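Local coordinates for protein endo-1,4-beta-xylanase 1 (Hypocrea jecorina, PDB 1XYN) that hydrolyses internal beta-1,4-xylosidic linkages in the main chain of xylan, releasing xylo-oligosaccharides and xylose, at residues A[65-76]-A[152-162]. Sequence-based numbering, arbitrary orientation.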
loop_
_atom_site.group_PDB
_atom_site.type_symbol
_atom_site.label_atom_id
_atom_site.label_comp_id
_atom_site.label_asym_id
_atom_site.label_seq_id
_atom_site.Cartn_x
_atom_site.Cartn_y
_atom_site.Cartn_z
ATOM N N VAL A 65 -7.352 -16.720 8.117
ATOM C CA VAL A 65 -7.100 -17.496 6.919
ATOM C C VAL A 65 -7.068 -16.347 5.918
ATOM O O VAL A 65 -7.944 -15.477 5.942
ATOM C CB VAL A 65 -8.252 -18.484 6.594
ATOM C CG1 VAL A 65 -8.042 -19.106 5.212
ATOM C CG2 VAL A 65 -8.334 -19.595 7.671
ATOM N N TYR A 66 -5.998 -16.275 5.135
ATOM C CA TYR A 66 -5.798 -15.212 4.155
ATOM C C TYR A 66 -5.525 -15.811 2.779
ATOM O O TYR A 66 -4.891 -16.862 2.668
ATOM C CB TYR A 66 -4.611 -14.337 4.613
ATOM C CG TYR A 66 -4.109 -13.329 3.601
ATOM C CD1 TYR A 66 -4.771 -12.123 3.396
ATOM C CD2 TYR A 66 -2.946 -13.570 2.864
ATOM C CE1 TYR A 66 -4.287 -11.184 2.486
ATOM C CE2 TYR A 66 -2.465 -12.652 1.964
ATOM C CZ TYR A 66 -3.137 -11.455 1.777
ATOM O OH TYR A 66 -2.642 -10.528 0.888
ATOM N N GLY A 67 -5.977 -15.134 1.731
ATOM C CA GLY A 67 -5.752 -15.642 0.395
ATOM C C GLY A 67 -6.070 -14.674 -0.727
ATOM O O GLY A 67 -6.449 -13.519 -0.501
ATOM N N TRP A 68 -5.900 -15.167 -1.948
ATOM C CA TRP A 68 -6.137 -14.404 -3.165
ATOM C C TRP A 68 -6.952 -15.206 -4.174
ATOM O O TRP A 68 -7.107 -16.421 -4.059
ATOM C CB TRP A 68 -4.810 -13.992 -3.807
ATOM C CG TRP A 68 -4.120 -12.905 -3.070
ATOM C CD1 TRP A 68 -3.373 -13.038 -1.944
ATOM C CD2 TRP A 68 -4.168 -11.498 -3.362
ATOM N NE1 TRP A 68 -2.958 -11.803 -1.503
ATOM C CE2 TRP A 68 -3.429 -10.839 -2.355
ATOM C CE3 TRP A 68 -4.766 -10.730 -4.374
ATOM C CZ2 TRP A 68 -3.272 -9.449 -2.325
ATOM C CZ3 TRP A 68 -4.607 -9.348 -4.345
ATOM C CH2 TRP A 68 -3.866 -8.724 -3.327
ATOM N N SER A 69 -7.432 -14.508 -5.189
ATOM C CA SER A 69 -8.234 -15.100 -6.245
ATOM C C SER A 69 -7.942 -14.284 -7.497
ATOM O O SER A 69 -7.573 -13.114 -7.401
ATOM C CB SER A 69 -9.715 -15.004 -5.864
ATOM O OG SER A 69 -10.563 -15.358 -6.932
ATOM N N THR A 70 -8.027 -14.916 -8.663
ATOM C CA THR A 70 -7.781 -14.213 -9.915
ATOM C C THR A 70 -8.975 -14.295 -10.852
ATOM O O THR A 70 -9.737 -15.263 -10.820
ATOM C CB THR A 70 -6.504 -14.707 -10.642
ATOM O OG1 THR A 70 -6.501 -16.132 -10.712
ATOM C CG2 THR A 70 -5.261 -14.245 -9.906
ATOM N N ASN A 71 -9.160 -13.226 -11.625
ATOM C CA ASN A 71 -10.247 -13.093 -12.598
ATOM C C ASN A 71 -11.626 -13.415 -12.013
ATOM O O ASN A 71 -12.244 -14.416 -12.376
ATOM C CB ASN A 71 -9.961 -13.965 -13.821
ATOM C CG ASN A 71 -10.728 -13.517 -15.042
ATOM O OD1 ASN A 71 -10.612 -12.369 -15.483
ATOM N ND2 ASN A 71 -11.511 -14.424 -15.604
ATOM N N PRO A 72 -12.156 -12.531 -11.148
ATOM C CA PRO A 72 -11.591 -11.262 -10.670
ATOM C C PRO A 72 -10.497 -11.381 -9.598
ATOM O O PRO A 72 -10.421 -12.386 -8.886
ATOM C CB PRO A 72 -12.820 -10.563 -10.096
ATOM C CG PRO A 72 -13.560 -11.704 -9.461
ATOM C CD PRO A 72 -13.473 -12.779 -10.527
ATOM N N LEU A 73 -9.680 -10.332 -9.474
ATOM C CA LEU A 73 -8.613 -10.288 -8.476
ATOM C C LEU A 73 -9.255 -9.960 -7.126
ATOM O O LEU A 73 -9.843 -8.888 -6.963
ATOM C CB LEU A 73 -7.560 -9.230 -8.842
ATOM C CG LEU A 73 -6.405 -9.013 -7.850
ATOM C CD1 LEU A 73 -5.615 -10.296 -7.663
ATOM C CD2 LEU A 73 -5.500 -7.897 -8.330
ATOM N N VAL A 74 -9.131 -10.879 -6.167
ATOM C CA VAL A 74 -9.734 -10.719 -4.844
ATOM C C VAL A 74 -8.835 -11.119 -3.677
ATOM O O VAL A 74 -8.288 -12.216 -3.646
ATOM C CB VAL A 74 -11.029 -11.588 -4.716
ATOM C CG1 VAL A 74 -11.652 -11.420 -3.335
ATOM C CG2 VAL A 74 -12.035 -11.240 -5.812
ATOM N N GLU A 75 -8.727 -10.243 -2.688
ATOM C CA GLU A 75 -7.947 -10.547 -1.496
ATOM C C GLU A 75 -8.978 -10.813 -0.405
ATOM O O GLU A 75 -9.816 -9.966 -0.118
ATOM C CB GLU A 75 -7.079 -9.354 -1.114
ATOM C CG GLU A 75 -6.328 -9.499 0.199
ATOM C CD GLU A 75 -5.451 -8.295 0.494
ATOM O OE1 GLU A 75 -5.946 -7.157 0.374
ATOM O OE2 GLU A 75 -4.263 -8.484 0.829
ATOM N N TYR A 76 -8.929 -11.982 0.213
ATOM C CA TYR A 76 -9.900 -12.275 1.233
ATOM C C TYR A 76 -9.296 -12.631 2.579
ATOM O O TYR A 76 -8.157 -13.076 2.663
ATOM C CB TYR A 76 -10.873 -13.359 0.742
ATOM C CG TYR A 76 -10.271 -14.725 0.486
ATOM C CD1 TYR A 76 -10.074 -15.619 1.538
ATOM C CD2 TYR A 76 -9.897 -15.126 -0.804
ATOM C CE1 TYR A 76 -9.517 -16.878 1.323
ATOM C CE2 TYR A 76 -9.336 -16.389 -1.030
ATOM C CZ TYR A 76 -9.151 -17.256 0.045
ATOM O OH TYR A 76 -8.596 -18.504 -0.129
ATOM N N HIS A 152 -18.372 -11.953 -5.421
ATOM C CA HIS A 152 -17.947 -12.913 -6.437
ATOM C C HIS A 152 -16.431 -13.230 -6.475
ATOM O O HIS A 152 -15.597 -12.328 -6.615
ATOM C CB HIS A 152 -18.421 -12.353 -7.790
ATOM C CG HIS A 152 -18.290 -13.298 -8.939
ATOM N ND1 HIS A 152 -17.544 -13.003 -10.060
ATOM C CD2 HIS A 152 -18.843 -14.515 -9.164
ATOM C CE1 HIS A 152 -17.641 -13.996 -10.926
ATOM N NE2 HIS A 152 -18.427 -14.923 -10.407
ATOM N N LEU A 153 -16.092 -14.521 -6.379
ATOM C CA LEU A 153 -14.694 -14.987 -6.420
ATOM C C LEU A 153 -14.326 -15.589 -7.778
ATOM O O LEU A 153 -15.202 -16.019 -8.534
ATOM C CB LEU A 153 -14.429 -16.042 -5.343
ATOM C CG LEU A 153 -14.339 -15.672 -3.864
ATOM C CD1 LEU A 153 -13.978 -16.902 -3.060
ATOM C CD2 LEU A 153 -13.280 -14.606 -3.666
ATOM N N GLY A 154 -13.030 -15.614 -8.080
ATOM C CA GLY A 154 -12.553 -16.172 -9.338
ATOM C C GLY A 154 -11.765 -17.451 -9.113
ATOM O O GLY A 154 -12.144 -18.263 -8.264
ATOM N N GLN A 155 -10.683 -17.640 -9.876
ATOM C CA GLN A 155 -9.825 -18.822 -9.746
ATOM C C GLN A 155 -9.024 -18.736 -8.448
ATOM O O GLN A 155 -8.422 -17.705 -8.153
ATOM C CB GLN A 155 -8.829 -18.904 -10.899
ATOM C CG GLN A 155 -9.405 -18.660 -12.272
ATOM C CD GLN A 155 -8.322 -18.404 -13.308
ATOM O OE1 GLN A 155 -8.421 -17.474 -14.114
ATOM N NE2 GLN A 155 -7.276 -19.223 -13.286
ATOM N N MET A 156 -8.973 -19.835 -7.703
ATOM C CA MET A 156 -8.238 -19.872 -6.446
ATOM C C MET A 156 -6.727 -19.796 -6.630
ATOM O O MET A 156 -6.145 -20.521 -7.442
ATOM C CB MET A 156 -8.562 -21.156 -5.673
ATOM C CG MET A 156 -9.943 -21.187 -5.053
ATOM S SD MET A 156 -10.089 -20.072 -3.671
ATOM C CE MET A 156 -10.125 -21.230 -2.348
ATOM N N ASN A 157 -6.102 -18.893 -5.878
ATOM C CA ASN A 157 -4.659 -18.749 -5.895
ATOM C C ASN A 157 -4.198 -19.237 -4.520
ATOM O O ASN A 157 -4.855 -20.097 -3.948
ATOM C CB ASN A 157 -4.238 -17.311 -6.159
ATOM C CG ASN A 157 -2.789 -17.215 -6.596
ATOM O OD1 ASN A 157 -1.878 -17.102 -5.771
ATOM N ND2 ASN A 157 -2.567 -17.294 -7.901
ATOM N N TYR A 158 -3.130 -18.679 -3.950
ATOM C CA TYR A 158 -2.676 -19.179 -2.658
ATOM C C TYR A 158 -3.629 -18.933 -1.486
ATOM O O TYR A 158 -4.462 -18.022 -1.516
ATOM C CB TYR A 158 -1.239 -18.738 -2.352
ATOM C CG TYR A 158 -1.041 -17.289 -1.959
ATOM C CD1 TYR A 158 -1.247 -16.872 -0.640
ATOM C CD2 TYR A 158 -0.567 -16.352 -2.885
ATOM C CE1 TYR A 158 -0.985 -15.567 -0.250
ATOM C CE2 TYR A 158 -0.297 -15.045 -2.503
ATOM C CZ TYR A 158 -0.508 -14.655 -1.183
ATOM O OH TYR A 158 -0.256 -13.352 -0.790
ATOM N N GLN A 159 -3.508 -19.773 -0.462
ATOM C CA GLN A 159 -4.367 -19.700 0.711
ATOM C C GLN A 159 -3.550 -20.116 1.919
ATOM O O GLN A 159 -3.138 -21.266 2.033
ATOM C CB GLN A 159 -5.553 -20.645 0.505
ATOM C CG GLN A 159 -6.555 -20.730 1.630
ATOM C CD GLN A 159 -7.652 -21.745 1.322
ATOM O OE1 GLN A 159 -7.549 -22.919 1.681
ATOM N NE2 GLN A 159 -8.691 -21.299 0.629
ATOM N N VAL A 160 -3.314 -19.173 2.826
ATOM C CA VAL A 160 -2.517 -19.443 4.014
ATOM C C VAL A 160 -3.224 -19.015 5.285
ATOM O O VAL A 160 -4.299 -18.443 5.240
ATOM C CB VAL A 160 -1.152 -18.673 3.963
ATOM C CG1 VAL A 160 -0.266 -19.187 2.821
ATOM C CG2 VAL A 160 -1.391 -17.178 3.810
ATOM N N VAL A 161 -2.640 -19.394 6.415
ATOM C CA VAL A 161 -3.109 -18.999 7.731
ATOM C C VAL A 161 -2.022 -17.977 8.045
ATOM O O VAL A 161 -0.850 -18.331 8.130
ATOM C CB VAL A 161 -3.029 -20.151 8.734
ATOM C CG1 VAL A 161 -3.256 -19.637 10.149
ATOM C CG2 VAL A 161 -4.053 -21.206 8.387
ATOM N N ALA A 162 -2.394 -16.707 8.146
ATOM C CA ALA A 162 -1.408 -15.664 8.386
ATOM C C ALA A 162 -1.652 -14.737 9.570
ATOM O O ALA A 162 -2.767 -14.614 10.087
ATOM C CB ALA A 162 -1.226 -14.840 7.105
HETATM O O HOH W 1 -7.210 -19.028 -2.582
#
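With CG between its backbone N and carbonyl carbon (chi1 74°), the Tyr158 ring lies alongside Trp68, whose CG stands anti to its own carbonyl carbon (chi1 -74°). The Tyr158 CZ atom comes within 3.4 Å of Trp68 CD1, the planes meeting obliquely, and Tyr158 OH approaches the edge of the Tyr66 ring, 3.6 Å from Tyr66 CE2. Tyr66 OH donates to the anti lone pair of Glu75 OE2 (2.6 Å) and accepts from Trp68 NE1 (2.7 Å), which probably helps to orient the carboxylate of Glu75, the predicted nucleophile, in the cleft where Tyr66 and Tyr158 probably bind xylan. A phenylalanine in place of Tyr66 would probably leave the Glu75 carboxylate without this donor and take from Trp68 NE1 this acceptor. The sheet's other face carries a straight bond from Gln159 NE2 to Tyr76 OH (2.9 Å), and a water joins Tyr76 OH to Trp68 O and Asn157 O. Strands 65-70 and 155-162 pair as an antiparallel ladder whose register shifts by one residue at a beta bulge between Gly67 and Ser69, hydrogen bonds continuing through it; beyond it Ser69 OG accepts from Gly154 N (2.7 Å). Within the GH11 jelly roll, Tyr5 of strand 5-10 stacks on Tyr158, Phe121 of strand 119-128 meets Trp68, and Trp146 of helix 139-148 packs against Tyr76.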